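Local coordinates for KLLA0E08119p (Kluyveromyces lactis, PDB 3VA7), which probably carboxylates urea to urea-1-carboxylate with ATP and biotin, this chain being the urea carboxylase part of a longer protein that probably also hydrolyses urea-1-carboxylate, at residues I501-S506 / T1052-L1057; F608-M613 / Y1035-S1040. All blocks are in the same frame, centred on the assembly; numbering follows the deposited sequence.

Interaction 1 (I501-S506 / T1052-L1057); sequences IGVPPS and TAWDKL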
ATOM      1  N   ILE A 501     -11.139 -13.294  -4.012  1.00 21.37           N
ATOM      2  CA  ILE A 501      -9.712 -13.153  -4.016  1.00 22.55           C
ATOM      3  C   ILE A 501      -9.164 -12.987  -2.589  1.00 23.34           C
ATOM      4  O   ILE A 501      -7.973 -13.219  -2.313  1.00 24.06           O
ATOM      5  CB  ILE A 501      -9.294 -11.883  -4.835  1.00 22.52           C
ATOM      6  CG1 ILE A 501     -10.103 -11.763  -6.126  1.00 22.61           C
ATOM      7  CG2 ILE A 501      -7.817 -11.855  -5.087  1.00 19.88           C
ATOM      8  CD1 ILE A 501      -9.914 -12.890  -7.095  1.00 25.20           C
ATOM      9  N   GLY A 502      -9.997 -12.509  -1.684  1.00 23.46           N
ATOM     10  CA  GLY A 502      -9.482 -12.293  -0.338  1.00 23.67           C
ATOM     11  C   GLY A 502      -8.995 -10.880  -0.195  1.00 23.36           C
ATOM     12  O   GLY A 502      -8.074 -10.619   0.550  1.00 23.39           O
ATOM     13  N   VAL A 503      -9.644  -9.971  -0.911  1.00 23.18           N
ATOM     14  CA  VAL A 503      -9.445  -8.540  -0.703  1.00 23.22           C
ATOM     15  C   VAL A 503     -10.648  -8.160   0.147  1.00 23.22           C
ATOM     16  O   VAL A 503     -11.746  -8.326  -0.303  1.00 23.63           O
ATOM     17  CB  VAL A 503      -9.467  -7.727  -2.037  1.00 22.97           C
ATOM     18  CG1 VAL A 503      -9.456  -6.245  -1.786  1.00 19.61           C
ATOM     19  CG2 VAL A 503      -8.290  -8.095  -2.906  1.00 21.81           C
ATOM     20  N   PRO A 504     -10.439  -7.729   1.402  1.00 22.91           N
ATOM     21  CA  PRO A 504     -11.587  -7.424   2.205  1.00 22.31           C
ATOM     22  C   PRO A 504     -12.136  -6.076   1.811  1.00 22.68           C
ATOM     23  O   PRO A 504     -11.464  -5.318   1.069  1.00 22.68           O
ATOM     24  CB  PRO A 504     -11.032  -7.432   3.634  1.00 21.97           C
ATOM     25  CG  PRO A 504      -9.650  -7.012   3.507  1.00 22.01           C
ATOM     26  CD  PRO A 504      -9.199  -7.659   2.195  1.00 23.27           C
ATOM     27  N   PRO A 505     -13.388  -5.795   2.227  1.00 22.68           N
ATOM     28  CA  PRO A 505     -13.975  -4.520   1.884  1.00 22.94           C
ATOM     29  C   PRO A 505     -13.293  -3.369   2.618  1.00 22.23           C
ATOM     30  O   PRO A 505     -13.261  -2.260   2.103  1.00 21.86           O
ATOM     31  CB  PRO A 505     -15.433  -4.659   2.374  1.00 22.37           C
ATOM     32  CG  PRO A 505     -15.389  -5.714   3.360  1.00 22.18           C
ATOM     33  CD  PRO A 505     -14.369  -6.666   2.893  1.00 22.56           C
ATOM     34  N   SER A 506     -12.791  -3.630   3.811  1.00 22.05           N
ATOM     35  CA  SER A 506     -12.301  -2.533   4.639  1.00 23.72           C
ATOM     36  C   SER A 506     -13.455  -1.559   4.885  1.00 23.88           C
ATOM     37  O   SER A 506     -14.510  -1.991   5.174  1.00 25.37           O
ATOM     38  CB  SER A 506     -11.063  -1.862   3.994  1.00 22.66           C
ATOM     39  OG  SER A 506      -9.966  -2.739   4.136  1.00 22.39           O
ATOM     40  N   THR A1052       5.860 -13.090  -2.077  1.00 23.72           N
ATOM     41  CA  THR A1052       4.424 -12.866  -2.116  1.00 22.87           C
ATOM     42  C   THR A1052       3.879 -13.066  -3.498  1.00 22.84           C
ATOM     43  O   THR A1052       4.475 -12.633  -4.478  1.00 23.13           O
ATOM     44  CB  THR A1052       4.043 -11.422  -1.658  1.00 22.53           C
ATOM     45  OG1 THR A1052       2.609 -11.313  -1.636  1.00 21.66           O
ATOM     46  CG2 THR A1052       4.646 -10.387  -2.561  1.00 18.00           C
ATOM     47  N   ALA A1053       2.747 -13.728  -3.570  1.00 22.07           N
ATOM     48  CA  ALA A1053       2.088 -13.880  -4.826  1.00 22.04           C
ATOM     49  C   ALA A1053       0.996 -12.775  -4.930  1.00 22.72           C
ATOM     50  O   ALA A1053      -0.092 -12.997  -5.515  1.00 23.19           O
ATOM     51  CB  ALA A1053       1.504 -15.267  -4.897  1.00 21.64           C
ATOM     52  N   TRP A1054       1.273 -11.607  -4.346  1.00 21.93           N
ATOM     53  CA  TRP A1054       0.441 -10.421  -4.559  1.00 22.57           C
ATOM     54  C   TRP A1054       1.293  -9.239  -4.949  1.00 22.78           C
ATOM     55  O   TRP A1054       2.185  -8.866  -4.209  1.00 24.63           O
ATOM     56  CB  TRP A1054      -0.292 -10.083  -3.287  1.00 22.41           C
ATOM     57  CG  TRP A1054      -0.999  -8.754  -3.273  1.00 21.62           C
ATOM     58  CD1 TRP A1054      -0.505  -7.535  -2.823  1.00 20.80           C
ATOM     59  CD2 TRP A1054      -2.370  -8.514  -3.667  1.00 21.19           C
ATOM     60  NE1 TRP A1054      -1.497  -6.569  -2.914  1.00 19.36           N
ATOM     61  CE2 TRP A1054      -2.634  -7.136  -3.444  1.00 18.30           C
ATOM     62  CE3 TRP A1054      -3.393  -9.333  -4.209  1.00 18.72           C
ATOM     63  CZ2 TRP A1054      -3.869  -6.552  -3.758  1.00 20.16           C
ATOM     64  CZ3 TRP A1054      -4.633  -8.751  -4.486  1.00 20.59           C
ATOM     65  CH2 TRP A1054      -4.858  -7.365  -4.259  1.00 19.01           C
ATOM     66  N   ASP A1055       1.007  -8.627  -6.077  1.00 22.43           N
ATOM     67  CA  ASP A1055       1.846  -7.578  -6.636  1.00 22.73           C
ATOM     68  C   ASP A1055       0.960  -6.321  -6.607  1.00 23.65           C
ATOM     69  O   ASP A1055       0.290  -5.948  -7.599  1.00 23.67           O
ATOM     70  CB  ASP A1055       2.278  -8.036  -8.045  1.00 22.28           C
ATOM     71  CG  ASP A1055       2.989  -6.963  -8.874  1.00 24.44           C
ATOM     72  OD1 ASP A1055       3.209  -5.817  -8.380  1.00 27.58           O
ATOM     73  OD2 ASP A1055       3.310  -7.264 -10.066  1.00 22.48           O
ATOM     74  N   LYS A1056       0.910  -5.678  -5.445  1.00 24.63           N
ATOM     75  CA  LYS A1056      -0.020  -4.538  -5.228  1.00 25.65           C
ATOM     76  C   LYS A1056      -0.111  -3.551  -6.414  1.00 25.66           C
ATOM     77  O   LYS A1056      -1.173  -3.108  -6.810  1.00 25.44           O
ATOM     78  CB  LYS A1056       0.394  -3.764  -3.977  1.00 25.74           C
ATOM     79  CG  LYS A1056      -0.536  -2.645  -3.671  1.00 25.72           C
ATOM     80  CD  LYS A1056      -0.100  -1.968  -2.424  1.00 29.44           C
ATOM     81  CE  LYS A1056       0.782  -0.782  -2.727  1.00 27.82           C
ATOM     82  NZ  LYS A1056       1.541  -0.453  -1.507  1.00 27.30           N
ATOM     83  N   LEU A1057       1.028  -3.182  -6.957  1.00 26.41           N
ATOM     84  CA  LEU A1057       1.044  -2.208  -8.025  1.00 26.67           C
ATOM     85  C   LEU A1057       1.211  -2.884  -9.401  1.00 26.94           C
ATOM     86  O   LEU A1057       1.466  -2.187 -10.410  1.00 26.85           O
ATOM     87  CB  LEU A1057       2.199  -1.253  -7.780  1.00 26.59           C
ATOM     88  CG  LEU A1057       2.244  -0.561  -6.413  1.00 24.84           C
ATOM     89  CD1 LEU A1057       3.510   0.377  -6.294  1.00 23.96           C
ATOM     90  CD2 LEU A1057       0.998   0.204  -6.239  1.00 16.01           C
TER
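Ile-501 meets the indole of Trp-1054 at its rim: the branch methyl CG2 lies near the plane of the ring, 4.5 Å from CZ3 of Trp-1054, a loose touch, while the far end of the isoleucine leads away. Gly-502 takes a left-handed backbone conformation (phi 93°), in which a CB would be jammed against the carbonyl oxygen of Ile-501, and the chain then brings Val-503 to the same benzo ring. With CG1 anti to the backbone N (chi1 172°), CG2 is left anti to the carbonyl carbon, and Val-503 sets this second methyl obliquely against the indole, 3.8 Å from CH2 of Trp-1054; the two side chains cross at about a right angle. Purely apolar contact of this kind illustrates how one large aromatic can join two loops of the carboxyltransferase domain, the first from the A and B subdomains, the second from C and D. Beyond Pro-504 and Pro-505, Ser-506 turns to Asp-749, to which its OG is hydrogen-bonded. On the other side, an ST turn precedes the indole: the backbone N of Trp-1054 donates to OG1 of Thr-1052 at 3.0 Å. Tyr-601, Leu-994 and Pro-1067 also pack on Trp-1054.

Interaction 2 (F608-M613 / Y1035-S1040); sequences FAMGNM and YNAEGS. With URE (urea), chain C.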
ATOM      1  N   PHE A 608      -6.701  -0.311   3.667  1.00 25.35           N
ATOM      2  CA  PHE A 608      -6.423  -1.650   4.201  1.00 24.95           C
ATOM      3  C   PHE A 608      -4.982  -1.685   4.680  1.00 25.27           C
ATOM      4  O   PHE A 608      -4.076  -1.929   3.880  1.00 26.20           O
ATOM      5  CB  PHE A 608      -6.624  -2.709   3.133  1.00 23.97           C
ATOM      6  CG  PHE A 608      -6.395  -4.119   3.628  1.00 23.00           C
ATOM      7  CD1 PHE A 608      -6.810  -4.514   4.899  1.00 21.32           C
ATOM      8  CD2 PHE A 608      -5.796  -5.056   2.821  1.00 19.71           C
ATOM      9  CE1 PHE A 608      -6.567  -5.840   5.341  1.00 23.77           C
ATOM     10  CE2 PHE A 608      -5.575  -6.370   3.259  1.00 23.20           C
ATOM     11  CZ  PHE A 608      -5.938  -6.763   4.518  1.00 21.78           C
ATOM     12  N   ALA A 609      -4.761  -1.436   5.969  1.00 25.36           N
ATOM     13  CA  ALA A 609      -3.409  -1.119   6.490  1.00 24.93           C
ATOM     14  C   ALA A 609      -2.495  -2.323   6.321  1.00 25.28           C
ATOM     15  O   ALA A 609      -1.444  -2.234   5.697  1.00 24.84           O
ATOM     16  CB  ALA A 609      -3.478  -0.680   7.916  1.00 24.14           C
ATOM     17  N   MET A 610      -2.971  -3.480   6.754  1.00 25.84           N
ATOM     18  CA  MET A 610      -2.252  -4.736   6.505  1.00 27.00           C
ATOM     19  C   MET A 610      -1.621  -4.850   5.122  1.00 26.61           C
ATOM     20  O   MET A 610      -0.490  -5.336   5.012  1.00 26.87           O
ATOM     21  CB  MET A 610      -3.150  -5.967   6.784  1.00 28.14           C
ATOM     22  CG  MET A 610      -2.376  -7.238   7.194  1.00 29.07           C
ATOM     23  SD  MET A 610      -3.455  -8.685   7.017  1.00 35.83           S
ATOM     24  CE  MET A 610      -2.683  -9.100   5.504  1.00 38.23           C
ATOM     25  N   GLY A 611      -2.348  -4.422   4.088  1.00 26.07           N
ATOM     26  CA  GLY A 611      -1.897  -4.522   2.701  1.00 26.34           C
ATOM     27  C   GLY A 611      -1.293  -3.223   2.134  1.00 27.12           C
ATOM     28  O   GLY A 611      -1.022  -3.131   0.928  1.00 26.75           O
ATOM     29  N   ASN A 612      -1.064  -2.226   2.989  1.00 27.38           N
ATOM     30  CA  ASN A 612      -0.557  -0.912   2.557  1.00 28.12           C
ATOM     31  C   ASN A 612      -1.303  -0.401   1.351  1.00 28.14           C
ATOM     32  O   ASN A 612      -0.707   0.095   0.405  1.00 28.70           O
ATOM     33  CB  ASN A 612       0.956  -0.920   2.337  1.00 28.17           C
ATOM     34  CG  ASN A 612       1.715  -1.226   3.630  1.00 31.67           C
ATOM     35  OD1 ASN A 612       1.877  -0.356   4.480  1.00 35.51           O
ATOM     36  ND2 ASN A 612       2.148  -2.473   3.799  1.00 33.82           N
ATOM     37  N   MET A 613      -2.624  -0.513   1.421  1.00 27.78           N
ATOM     38  CA  MET A 613      -3.495  -0.295   0.306  1.00 28.71           C
ATOM     39  C   MET A 613      -4.523   0.801   0.608  1.00 29.62           C
ATOM     40  O   MET A 613      -5.211   0.746   1.618  1.00 29.43           O
ATOM     41  CB  MET A 613      -4.289  -1.579   0.068  1.00 28.54           C
ATOM     42  CG  MET A 613      -3.686  -2.527  -0.866  1.00 29.87           C
ATOM     43  SD  MET A 613      -4.354  -4.188  -0.627  1.00 31.08           S
ATOM     44  CE  MET A 613      -6.059  -4.027  -1.261  1.00 27.11           C
ATOM     45  N   TYR A1035       1.491 -16.965   2.455  1.00 24.39           N
ATOM     46  CA  TYR A1035       0.880 -15.778   3.089  1.00 23.64           C
ATOM     47  C   TYR A1035       1.267 -14.545   2.270  1.00 24.15           C
ATOM     48  O   TYR A1035       2.378 -14.044   2.393  1.00 24.25           O
ATOM     49  CB  TYR A1035       1.306 -15.639   4.549  1.00 21.68           C
ATOM     50  CG  TYR A1035       0.733 -16.683   5.475  1.00 20.63           C
ATOM     51  CD1 TYR A1035       1.384 -17.901   5.651  1.00 20.52           C
ATOM     52  CD2 TYR A1035      -0.451 -16.478   6.189  1.00 19.59           C
ATOM     53  CE1 TYR A1035       0.899 -18.900   6.488  1.00 16.13           C
ATOM     54  CE2 TYR A1035      -0.972 -17.515   7.075  1.00 16.95           C
ATOM     55  CZ  TYR A1035      -0.270 -18.724   7.187  1.00 18.80           C
ATOM     56  OH  TYR A1035      -0.679 -19.787   7.993  1.00 19.63           O
ATOM     57  N   ASN A1036       0.370 -14.072   1.409  1.00 24.55           N
ATOM     58  CA  ASN A1036       0.730 -12.943   0.518  1.00 25.15           C
ATOM     59  C   ASN A1036       0.896 -11.589   1.203  1.00 24.87           C
ATOM     60  O   ASN A1036       1.450 -10.673   0.592  1.00 25.06           O
ATOM     61  CB  ASN A1036      -0.222 -12.802  -0.688  1.00 24.42           C
ATOM     62  CG  ASN A1036      -0.053 -13.907  -1.683  1.00 26.00           C
ATOM     63  OD1 ASN A1036       0.963 -14.621  -1.655  1.00 24.91           O
ATOM     64  ND2 ASN A1036      -1.035 -14.056  -2.604  1.00 26.75           N
ATOM     65  N   ALA A1037       0.405 -11.451   2.436  1.00 24.56           N
ATOM     66  CA  ALA A1037       0.478 -10.160   3.148  1.00 25.23           C
ATOM     67  C   ALA A1037       1.364 -10.172   4.412  1.00 25.79           C
ATOM     68  O   ALA A1037       1.382 -11.157   5.158  1.00 27.25           O
ATOM     69  CB  ALA A1037      -0.901  -9.709   3.508  1.00 24.53           C
ATOM     70  N   GLU A1038       2.041  -9.060   4.661  1.00 25.59           N
ATOM     71  CA  GLU A1038       2.882  -8.883   5.817  1.00 26.05           C
ATOM     72  C   GLU A1038       2.014  -8.621   7.071  1.00 26.65           C
ATOM     73  O   GLU A1038       1.203  -7.714   7.077  1.00 26.44           O
ATOM     74  CB  GLU A1038       3.808  -7.695   5.567  1.00 24.93           C
ATOM     75  CG  GLU A1038       4.585  -7.191   6.786  1.00 25.95           C
ATOM     76  CD  GLU A1038       5.498  -8.250   7.412  1.00 29.13           C
ATOM     77  OE1 GLU A1038       5.544  -8.270   8.643  1.00 26.94           O
ATOM     78  OE2 GLU A1038       6.145  -9.077   6.690  1.00 32.47           O
ATOM     79  N   GLY A1039       2.219  -9.388   8.144  1.00 26.92           N
ATOM     80  CA  GLY A1039       1.479  -9.142   9.376  1.00 26.65           C
ATOM     81  C   GLY A1039       0.075  -9.743   9.367  1.00 27.84           C
ATOM     82  O   GLY A1039      -0.871  -9.131   9.867  1.00 28.96           O
ATOM     83  N   SER A1040      -0.095 -10.926   8.791  1.00 27.30           N
ATOM     84  CA  SER A1040      -1.430 -11.522   8.816  1.00 28.34           C
ATOM     85  C   SER A1040      -1.584 -12.649   9.815  1.00 26.57           C
ATOM     86  O   SER A1040      -0.662 -13.454  10.004  1.00 26.83           O
ATOM     87  CB  SER A1040      -1.942 -11.962   7.412  1.00 28.69           C
ATOM     88  OG  SER A1040      -0.980 -12.724   6.727  1.00 33.55           O
TER
HETATM   89  C   URE C1902      -4.089 -19.763   7.130  1.00 40.09           C
HETATM   90  O   URE C1902      -3.705 -19.737   5.933  1.00 39.84           O
HETATM   91  N1  URE C1902      -3.346 -19.326   8.115  1.00 39.48           N
HETATM   92  N2  URE C1902      -5.261 -20.241   7.573  1.00 40.68           N
HETATM   93  O   HOH W   1       1.273  -6.536   3.121  1.00 26.33           O
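A water oxygen is held between Met-610 and Glu-1038, giving a proton to the backbone O of Met-610 at 2.9 Å and accepting one from the backbone N of Glu-1038 at 3.1 Å. Beside this bridge the side chain of Met-610 reaches across; CG, anti to the backbone N (chi1 -153°), comes within 3.6 Å of the carbonyl O of Gly-1039. SD of Met-610 lies 3.6 Å from CB of Ser-1040, and the bend at chi3 (101°) turns the methyl CE along the same serine. The methyl also faces Ala-1037, though that approach is modelled too close and its detail is doubtful. Replacing Met-610 by an alanine removes CG, SD and CE and would probably open a gap beside Ser-1040 and the carbonyl of Gly-1039. Met-610 sits in a short loop closed by a G1 beta bulge, in which two residues, Asn-612 and Met-613, lie across from the single Phe-608, and the N of Phe-608 bonds to the O of Met-613 at 2.7 Å. The opposing loop begins in the urea pocket of the carboxyltransferase domain: OH of Tyr-1035 accepts a weak bond from N1 of urea at 2.7 Å, the ligand lying at the ring edge, and is also hydrogen-bonded to Arg-1017 and the backbone N of Tyr-1044. The carboxylate of Glu-1038 turns instead to Tyr-1019 OH and the backbone N of Arg-1022.

Overall arrangement
From the N terminus, the chain leaves strand 488-490 and lays down 501-506, then, after strand 587-592, the loop 608-613. It runs on for more than 400 residues before 1035-1040, following strand 1031-1034, closes the loop of interaction 2; the segment 1052-1057, which comes after strand 1045-1049, closes the longer loop of interaction 1. Interaction 2 is thus nested inside interaction 1. Both join the A and B part of the carboxyltransferase domain to its C and D part, and their centres lie about 8 Å apart. They touch directly: Asn-1036 is hydrogen-bonded to Thr-1052 and Ala-1053, Lys-1056 to the backbone of Asn-612, and Ser-506 packs on Phe-608.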